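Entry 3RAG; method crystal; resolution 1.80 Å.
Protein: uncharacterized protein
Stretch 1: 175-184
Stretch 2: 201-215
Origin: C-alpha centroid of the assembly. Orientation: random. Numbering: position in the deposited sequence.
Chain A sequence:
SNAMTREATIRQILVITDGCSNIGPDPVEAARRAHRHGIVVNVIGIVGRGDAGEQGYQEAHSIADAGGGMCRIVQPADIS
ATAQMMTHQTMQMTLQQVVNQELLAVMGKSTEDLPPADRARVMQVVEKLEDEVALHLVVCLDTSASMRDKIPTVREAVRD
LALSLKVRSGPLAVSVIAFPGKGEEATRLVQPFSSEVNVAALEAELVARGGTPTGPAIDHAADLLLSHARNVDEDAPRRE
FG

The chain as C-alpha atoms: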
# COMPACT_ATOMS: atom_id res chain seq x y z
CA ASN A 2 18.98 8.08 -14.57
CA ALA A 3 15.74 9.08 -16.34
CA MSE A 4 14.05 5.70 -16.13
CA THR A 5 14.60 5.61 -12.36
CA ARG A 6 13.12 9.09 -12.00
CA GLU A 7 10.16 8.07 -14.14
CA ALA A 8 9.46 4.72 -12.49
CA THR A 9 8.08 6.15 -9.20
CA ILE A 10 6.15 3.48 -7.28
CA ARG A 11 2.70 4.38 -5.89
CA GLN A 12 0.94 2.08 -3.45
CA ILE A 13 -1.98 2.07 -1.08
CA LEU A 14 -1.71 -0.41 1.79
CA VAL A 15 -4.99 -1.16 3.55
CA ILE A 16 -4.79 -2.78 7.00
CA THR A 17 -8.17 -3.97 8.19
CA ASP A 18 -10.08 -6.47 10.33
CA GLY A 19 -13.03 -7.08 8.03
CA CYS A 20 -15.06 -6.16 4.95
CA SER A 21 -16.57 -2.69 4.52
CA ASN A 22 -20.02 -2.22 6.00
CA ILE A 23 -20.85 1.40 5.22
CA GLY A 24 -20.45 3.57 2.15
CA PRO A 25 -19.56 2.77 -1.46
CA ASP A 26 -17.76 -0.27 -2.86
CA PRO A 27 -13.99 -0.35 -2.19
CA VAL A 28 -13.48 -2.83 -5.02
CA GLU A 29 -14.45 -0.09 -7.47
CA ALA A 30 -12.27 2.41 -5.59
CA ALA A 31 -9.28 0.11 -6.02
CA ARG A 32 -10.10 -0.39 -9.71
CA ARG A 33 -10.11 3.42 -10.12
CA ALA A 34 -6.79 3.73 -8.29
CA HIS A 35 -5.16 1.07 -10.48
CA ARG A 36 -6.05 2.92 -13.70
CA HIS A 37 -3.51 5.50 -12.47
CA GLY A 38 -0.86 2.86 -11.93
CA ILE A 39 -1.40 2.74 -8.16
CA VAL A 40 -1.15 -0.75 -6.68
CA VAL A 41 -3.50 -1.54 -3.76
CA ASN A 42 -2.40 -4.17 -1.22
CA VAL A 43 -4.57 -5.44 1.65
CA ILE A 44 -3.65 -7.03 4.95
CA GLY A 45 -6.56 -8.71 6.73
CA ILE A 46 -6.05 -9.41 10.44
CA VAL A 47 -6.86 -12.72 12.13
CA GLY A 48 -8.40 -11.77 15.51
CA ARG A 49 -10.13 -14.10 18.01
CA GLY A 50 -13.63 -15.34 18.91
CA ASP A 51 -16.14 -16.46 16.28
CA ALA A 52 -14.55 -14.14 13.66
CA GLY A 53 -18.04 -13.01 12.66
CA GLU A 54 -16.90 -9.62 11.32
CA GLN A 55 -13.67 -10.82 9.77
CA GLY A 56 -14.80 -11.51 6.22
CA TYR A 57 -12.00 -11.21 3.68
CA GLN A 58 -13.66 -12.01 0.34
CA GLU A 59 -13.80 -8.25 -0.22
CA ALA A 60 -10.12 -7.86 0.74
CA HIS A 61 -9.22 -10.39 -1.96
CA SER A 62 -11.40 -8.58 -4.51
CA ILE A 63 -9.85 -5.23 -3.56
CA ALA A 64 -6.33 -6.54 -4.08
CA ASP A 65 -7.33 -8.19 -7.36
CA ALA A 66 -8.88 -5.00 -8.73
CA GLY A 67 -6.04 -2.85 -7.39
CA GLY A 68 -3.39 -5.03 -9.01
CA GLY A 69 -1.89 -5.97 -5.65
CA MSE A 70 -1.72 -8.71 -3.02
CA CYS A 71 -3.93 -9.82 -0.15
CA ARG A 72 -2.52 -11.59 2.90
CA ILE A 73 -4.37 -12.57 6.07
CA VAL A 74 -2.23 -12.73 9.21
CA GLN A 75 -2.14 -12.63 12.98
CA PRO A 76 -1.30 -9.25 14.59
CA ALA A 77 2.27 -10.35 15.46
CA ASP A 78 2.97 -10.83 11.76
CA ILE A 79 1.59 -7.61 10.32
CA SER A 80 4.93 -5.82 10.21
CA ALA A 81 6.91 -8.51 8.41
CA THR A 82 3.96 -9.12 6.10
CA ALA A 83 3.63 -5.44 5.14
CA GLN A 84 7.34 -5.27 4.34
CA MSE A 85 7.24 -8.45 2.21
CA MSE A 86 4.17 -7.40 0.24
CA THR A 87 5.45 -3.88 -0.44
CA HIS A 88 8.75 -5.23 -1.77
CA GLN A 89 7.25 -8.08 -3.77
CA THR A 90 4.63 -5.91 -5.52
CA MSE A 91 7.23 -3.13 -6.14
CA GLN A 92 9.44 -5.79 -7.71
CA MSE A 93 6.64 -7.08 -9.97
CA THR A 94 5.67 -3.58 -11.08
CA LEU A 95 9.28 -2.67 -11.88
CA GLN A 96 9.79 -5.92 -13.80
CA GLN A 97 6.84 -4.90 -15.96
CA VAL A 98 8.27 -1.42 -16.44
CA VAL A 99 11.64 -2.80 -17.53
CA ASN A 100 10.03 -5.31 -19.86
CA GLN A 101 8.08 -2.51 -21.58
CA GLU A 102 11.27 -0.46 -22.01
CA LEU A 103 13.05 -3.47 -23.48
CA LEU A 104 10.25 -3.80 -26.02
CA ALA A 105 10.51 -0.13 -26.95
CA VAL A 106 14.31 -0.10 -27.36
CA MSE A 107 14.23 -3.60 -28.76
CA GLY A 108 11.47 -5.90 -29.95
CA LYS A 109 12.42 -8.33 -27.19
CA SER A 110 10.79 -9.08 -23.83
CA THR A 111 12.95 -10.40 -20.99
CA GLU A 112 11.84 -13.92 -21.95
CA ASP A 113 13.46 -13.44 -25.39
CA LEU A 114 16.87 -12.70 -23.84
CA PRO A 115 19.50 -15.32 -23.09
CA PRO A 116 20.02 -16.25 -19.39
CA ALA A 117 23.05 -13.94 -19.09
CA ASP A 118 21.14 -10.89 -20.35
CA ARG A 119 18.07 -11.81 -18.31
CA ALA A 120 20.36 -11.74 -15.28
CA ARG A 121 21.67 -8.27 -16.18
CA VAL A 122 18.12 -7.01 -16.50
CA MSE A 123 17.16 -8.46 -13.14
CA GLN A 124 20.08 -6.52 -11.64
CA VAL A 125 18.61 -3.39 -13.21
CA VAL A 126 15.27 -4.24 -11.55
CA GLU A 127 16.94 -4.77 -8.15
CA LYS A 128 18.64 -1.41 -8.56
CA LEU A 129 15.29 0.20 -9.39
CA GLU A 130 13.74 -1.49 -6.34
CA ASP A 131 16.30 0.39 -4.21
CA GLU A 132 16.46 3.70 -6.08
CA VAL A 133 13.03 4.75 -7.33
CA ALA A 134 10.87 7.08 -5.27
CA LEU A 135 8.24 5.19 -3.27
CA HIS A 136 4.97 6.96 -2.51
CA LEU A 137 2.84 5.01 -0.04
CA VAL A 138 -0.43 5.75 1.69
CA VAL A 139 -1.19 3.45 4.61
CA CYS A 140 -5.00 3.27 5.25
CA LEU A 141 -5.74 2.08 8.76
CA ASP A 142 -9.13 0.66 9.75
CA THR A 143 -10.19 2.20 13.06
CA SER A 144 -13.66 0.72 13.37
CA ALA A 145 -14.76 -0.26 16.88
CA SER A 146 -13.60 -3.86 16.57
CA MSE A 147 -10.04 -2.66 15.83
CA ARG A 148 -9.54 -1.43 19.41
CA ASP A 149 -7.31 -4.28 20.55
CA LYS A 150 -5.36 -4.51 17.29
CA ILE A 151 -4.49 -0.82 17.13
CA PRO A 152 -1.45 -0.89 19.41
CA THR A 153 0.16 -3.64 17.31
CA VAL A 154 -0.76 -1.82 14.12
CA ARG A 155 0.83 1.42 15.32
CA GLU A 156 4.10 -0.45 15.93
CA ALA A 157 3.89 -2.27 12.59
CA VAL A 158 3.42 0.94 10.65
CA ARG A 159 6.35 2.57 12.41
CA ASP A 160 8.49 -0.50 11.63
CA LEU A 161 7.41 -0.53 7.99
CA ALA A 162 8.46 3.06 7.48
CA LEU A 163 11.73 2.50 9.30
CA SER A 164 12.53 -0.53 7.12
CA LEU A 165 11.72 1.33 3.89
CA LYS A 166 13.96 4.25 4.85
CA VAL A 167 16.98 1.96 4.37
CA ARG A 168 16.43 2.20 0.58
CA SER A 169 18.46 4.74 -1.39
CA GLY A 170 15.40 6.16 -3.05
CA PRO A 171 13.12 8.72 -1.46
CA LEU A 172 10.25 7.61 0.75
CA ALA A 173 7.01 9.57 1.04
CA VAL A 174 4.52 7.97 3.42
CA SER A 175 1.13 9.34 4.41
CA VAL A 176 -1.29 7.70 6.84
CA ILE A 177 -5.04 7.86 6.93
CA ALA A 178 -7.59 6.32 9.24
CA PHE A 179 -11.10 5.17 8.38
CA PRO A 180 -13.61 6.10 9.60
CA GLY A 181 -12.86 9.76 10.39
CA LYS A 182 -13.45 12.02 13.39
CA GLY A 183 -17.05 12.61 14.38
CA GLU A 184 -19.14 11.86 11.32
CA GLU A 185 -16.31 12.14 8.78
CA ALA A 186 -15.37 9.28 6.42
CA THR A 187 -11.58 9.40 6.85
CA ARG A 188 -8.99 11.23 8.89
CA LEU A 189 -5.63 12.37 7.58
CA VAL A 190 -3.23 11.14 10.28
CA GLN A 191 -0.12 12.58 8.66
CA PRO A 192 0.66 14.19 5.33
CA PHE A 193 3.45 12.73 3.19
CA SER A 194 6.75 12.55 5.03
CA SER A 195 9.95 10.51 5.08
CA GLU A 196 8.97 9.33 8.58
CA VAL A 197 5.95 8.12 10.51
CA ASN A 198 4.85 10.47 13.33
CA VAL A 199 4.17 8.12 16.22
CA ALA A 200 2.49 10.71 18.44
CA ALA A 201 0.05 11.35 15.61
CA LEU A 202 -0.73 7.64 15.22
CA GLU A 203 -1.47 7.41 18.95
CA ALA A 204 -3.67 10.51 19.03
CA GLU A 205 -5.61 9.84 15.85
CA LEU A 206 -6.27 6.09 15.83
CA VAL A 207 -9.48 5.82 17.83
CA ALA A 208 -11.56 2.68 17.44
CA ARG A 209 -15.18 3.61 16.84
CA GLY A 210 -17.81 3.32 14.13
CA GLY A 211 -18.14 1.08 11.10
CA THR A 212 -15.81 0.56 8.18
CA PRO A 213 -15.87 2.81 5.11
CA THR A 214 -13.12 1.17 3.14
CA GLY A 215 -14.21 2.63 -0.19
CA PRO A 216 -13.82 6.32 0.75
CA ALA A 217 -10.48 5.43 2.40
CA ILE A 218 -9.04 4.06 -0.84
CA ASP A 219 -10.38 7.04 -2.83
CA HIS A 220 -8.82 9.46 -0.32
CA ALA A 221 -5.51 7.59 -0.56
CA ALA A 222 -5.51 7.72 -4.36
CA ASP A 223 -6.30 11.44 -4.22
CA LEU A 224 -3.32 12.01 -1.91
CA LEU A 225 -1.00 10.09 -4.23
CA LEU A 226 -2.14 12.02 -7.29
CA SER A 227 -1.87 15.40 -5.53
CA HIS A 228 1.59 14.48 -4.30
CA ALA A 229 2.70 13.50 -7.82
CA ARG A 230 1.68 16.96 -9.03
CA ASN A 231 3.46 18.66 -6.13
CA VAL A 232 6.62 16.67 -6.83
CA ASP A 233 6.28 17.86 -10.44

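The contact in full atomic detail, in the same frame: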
# COMPACT_ATOMS: atom_id res chain seq x y z
N SER A 175 2.22 8.62 3.76
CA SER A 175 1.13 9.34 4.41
C SER A 175 0.27 8.28 5.09
O SER A 175 0.25 7.11 4.66
CB SER A 175 0.30 10.08 3.36
OG SER A 175 -0.86 10.67 3.93
N VAL A 176 -0.44 8.66 6.15
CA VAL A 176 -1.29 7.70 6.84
C VAL A 176 -2.69 8.29 6.95
O VAL A 176 -2.87 9.47 7.28
CB VAL A 176 -0.74 7.41 8.27
CG1 VAL A 176 -1.68 6.47 9.04
CG2 VAL A 176 0.71 6.88 8.21
N ILE A 177 -3.68 7.47 6.64
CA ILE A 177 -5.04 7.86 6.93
C ILE A 177 -5.74 6.79 7.72
O ILE A 177 -5.36 5.61 7.68
CB ILE A 177 -5.85 8.19 5.66
CG1 ILE A 177 -6.05 6.98 4.81
CG2 ILE A 177 -5.17 9.26 4.82
CD1 ILE A 177 -6.70 7.36 3.47
N ALA A 178 -6.74 7.21 8.47
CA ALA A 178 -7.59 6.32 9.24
C ALA A 178 -9.01 6.36 8.68
O ALA A 178 -9.46 7.39 8.17
CB ALA A 178 -7.64 6.78 10.70
N PHE A 179 -9.71 5.24 8.77
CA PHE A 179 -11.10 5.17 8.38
C PHE A 179 -11.84 4.32 9.40
O PHE A 179 -11.40 3.21 9.71
CB PHE A 179 -11.29 4.64 6.94
CG PHE A 179 -10.79 3.23 6.70
CD1 PHE A 179 -11.69 2.17 6.64
CD2 PHE A 179 -9.43 2.97 6.52
CE1 PHE A 179 -11.26 0.88 6.40
CE2 PHE A 179 -8.97 1.64 6.26
CZ PHE A 179 -9.89 0.60 6.20
N PRO A 180 -12.95 4.83 9.93
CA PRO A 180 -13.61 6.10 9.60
C PRO A 180 -12.92 7.33 10.20
O PRO A 180 -11.90 7.20 10.88
CB PRO A 180 -15.00 5.93 10.23
CG PRO A 180 -14.76 5.04 11.41
CD PRO A 180 -13.66 4.09 11.00
N GLY A 181 -13.47 8.51 9.93
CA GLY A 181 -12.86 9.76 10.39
C GLY A 181 -13.42 10.26 11.70
O GLY A 181 -14.24 9.58 12.33
N LYS A 182 -12.99 11.45 12.13
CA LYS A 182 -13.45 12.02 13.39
C LYS A 182 -14.92 12.38 13.28
O LYS A 182 -15.38 12.78 12.21
CB LYS A 182 -12.66 13.30 13.73
CG LYS A 182 -11.15 13.16 13.64
CD LYS A 182 -10.43 14.49 13.87
CE LYS A 182 -8.94 14.36 13.59
NZ LYS A 182 -8.20 15.62 13.88
N GLY A 183 -15.64 12.29 14.39
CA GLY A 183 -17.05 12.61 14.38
C GLY A 183 -17.75 11.80 13.31
O GLY A 183 -17.72 10.57 13.32
N GLU A 184 -18.36 12.51 12.36
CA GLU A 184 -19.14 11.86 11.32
C GLU A 184 -18.38 11.80 9.99
O GLU A 184 -18.94 11.42 8.96
CB GLU A 184 -20.47 12.60 11.11
CG GLU A 184 -21.19 12.95 12.42
CD GLU A 184 -21.30 11.75 13.34
OE1 GLU A 184 -21.77 10.68 12.87
OE2 GLU A 184 -20.91 11.87 14.52
N ALA A 201 1.26 11.17 16.40
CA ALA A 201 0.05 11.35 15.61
C ALA A 201 -0.73 10.04 15.50
O ALA A 201 -1.96 10.05 15.62
CB ALA A 201 0.38 11.91 14.23
N LEU A 202 -0.04 8.93 15.24
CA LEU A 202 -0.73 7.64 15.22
C LEU A 202 -1.48 7.41 16.54
O LEU A 202 -2.63 7.01 16.54
CB LEU A 202 0.22 6.46 14.99
CG LEU A 202 0.82 6.23 13.60
CD1 LEU A 202 1.79 5.04 13.63
CD2 LEU A 202 -0.29 5.98 12.61
N GLU A 203 -0.81 7.66 17.66
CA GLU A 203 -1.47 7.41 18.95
C GLU A 203 -2.69 8.29 19.18
O GLU A 203 -3.70 7.82 19.71
CB GLU A 203 -0.49 7.59 20.11
CG GLU A 203 0.57 6.52 20.15
CD GLU A 203 1.33 6.52 21.46
OE1 GLU A 203 0.78 7.00 22.48
OE2 GLU A 203 2.48 6.04 21.47
N ALA A 204 -2.59 9.56 18.79
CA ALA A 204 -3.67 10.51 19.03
C ALA A 204 -4.85 10.26 18.11
O ALA A 204 -5.99 10.46 18.49
CB ALA A 204 -3.18 11.99 18.87
N GLU A 205 -4.57 9.84 16.88
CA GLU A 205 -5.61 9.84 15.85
C GLU A 205 -6.28 8.49 15.61
O GLU A 205 -7.35 8.44 14.99
CB GLU A 205 -5.04 10.39 14.52
CG GLU A 205 -4.35 11.76 14.67
CD GLU A 205 -5.33 12.88 15.02
OE1 GLU A 205 -6.53 12.72 14.72
OE2 GLU A 205 -4.91 13.90 15.61
N LEU A 206 -5.67 7.40 16.07
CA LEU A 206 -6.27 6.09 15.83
C LEU A 206 -7.21 5.70 16.96
O LEU A 206 -6.83 5.07 17.95
CB LEU A 206 -5.19 5.01 15.57
CG LEU A 206 -4.21 5.31 14.44
CD1 LEU A 206 -3.23 4.13 14.29
CD2 LEU A 206 -4.95 5.54 13.12
N VAL A 207 -8.47 6.10 16.82
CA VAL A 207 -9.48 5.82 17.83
C VAL A 207 -10.45 4.81 17.24
O VAL A 207 -11.00 5.03 16.17
CB VAL A 207 -10.25 7.09 18.21
CG1 VAL A 207 -11.10 6.84 19.45
CG2 VAL A 207 -9.29 8.24 18.44
N ALA A 208 -10.69 3.72 17.96
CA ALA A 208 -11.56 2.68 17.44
C ALA A 208 -13.02 2.96 17.76
O ALA A 208 -13.45 2.85 18.91
CB ALA A 208 -11.15 1.33 17.99
N ARG A 209 -13.75 3.34 16.73
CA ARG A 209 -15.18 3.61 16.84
C ARG A 209 -15.80 3.55 15.45
O ARG A 209 -15.11 3.73 14.45
CB ARG A 209 -15.42 4.98 17.47
CG ARG A 209 -14.73 6.12 16.74
CD ARG A 209 -14.91 7.43 17.49
NE ARG A 209 -16.24 8.00 17.29
CZ ARG A 209 -16.60 8.72 16.23
NH1 ARG A 209 -15.72 8.97 15.27
NH2 ARG A 209 -17.83 9.19 16.14
N GLY A 210 -17.11 3.33 15.39
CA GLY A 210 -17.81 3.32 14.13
C GLY A 210 -17.68 2.07 13.29
O GLY A 210 -17.18 1.04 13.73
N GLY A 211 -18.15 2.18 12.05
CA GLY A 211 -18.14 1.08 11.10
C GLY A 211 -16.92 1.19 10.21
O GLY A 211 -15.94 1.86 10.58
N THR A 212 -16.94 0.50 9.08
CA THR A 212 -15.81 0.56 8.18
C THR A 212 -16.20 1.03 6.78
O THR A 212 -16.89 0.35 6.04
CB THR A 212 -15.13 -0.82 8.07
OG1 THR A 212 -15.75 -1.58 7.02
CG2 THR A 212 -15.26 -1.58 9.38
N PRO A 213 -15.69 2.21 6.43
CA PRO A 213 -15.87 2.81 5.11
C PRO A 213 -14.60 2.67 4.27
O PRO A 213 -13.86 3.63 3.99
CB PRO A 213 -16.19 4.27 5.44
CG PRO A 213 -15.42 4.52 6.72
CD PRO A 213 -15.50 3.23 7.49
N THR A 214 -14.34 1.44 3.86
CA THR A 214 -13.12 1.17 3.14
C THR A 214 -13.07 1.85 1.79
O THR A 214 -12.00 2.19 1.33
CB THR A 214 -12.97 -0.37 2.92
OG1 THR A 214 -13.33 -1.04 4.14
CG2 THR A 214 -11.54 -0.71 2.53
N GLY A 215 -14.21 2.00 1.13
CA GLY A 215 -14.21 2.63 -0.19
C GLY A 215 -13.67 4.07 -0.17
O GLY A 215 -12.72 4.41 -0.86
O HOH W 1 -12.78 8.41 14.05

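The contact buries 589 Å², both sides summed, and joins a strand (175-179) with the loop after it to a segment that leaves one helix and enters another. At the start of stretch 2, Leu-202 (chi1 m, chi2 t) sets its CA-to-CB bond sideways, yet its end reaches the strand: CD2 lies 3.9 Å from CG1 of Val-176, whose own CA-to-CB bond points toward the helix. Ala-201 and Glu-203 make no contact.

Glu-205, with chi1 and chi2 both m, brings OE1 to 3.5 Å from NZ of Lys-182, a salt bridge at the exposed margin that the lysine's extended chi2 to chi4 allow it to reach. Leu-206, the first residue to leave helical phi/psi, repeats the arrangement of Leu-202: its CD2 sits 3.8 Å from CB of Ala-178, and the CA atoms of Leu-206 and Ala-178 are 6.7 Å apart.

Arg-209 has the largest covered area of either stretch, 83 Å². Its guanidinium donates two hydrogen bonds to one carbonyl, from NH2 to O of Gly-183 (3.1 Å, 152°) and from NH1 to O of Gly-183 (3.2 Å, 147°). The acceptor lies near the guanidinium plane, as such a forked pair requires. A water accepts from NH1 of Arg-209 at 3.2 Å and donates weakly to O of Gly-181 at 2.5 Å.

Gly-210 has positive phi (78°), which favours glycine; an ideal CB here would come within 3.2 Å of CG of Pro-180. O of Gly-211, 3.2 Å from CD of Pro-180, is buried without a polar partner.

Pro-213, at the N-cap position, packs its CG 3.8 Å from CB of Pro-180, which follows a cis peptide bond, and its CD 4.0 Å from CD1 of Phe-179. Thr-214 completes the contact, OG1 lying 3.6 Å from CE1 of Phe-179, oblique to the ring.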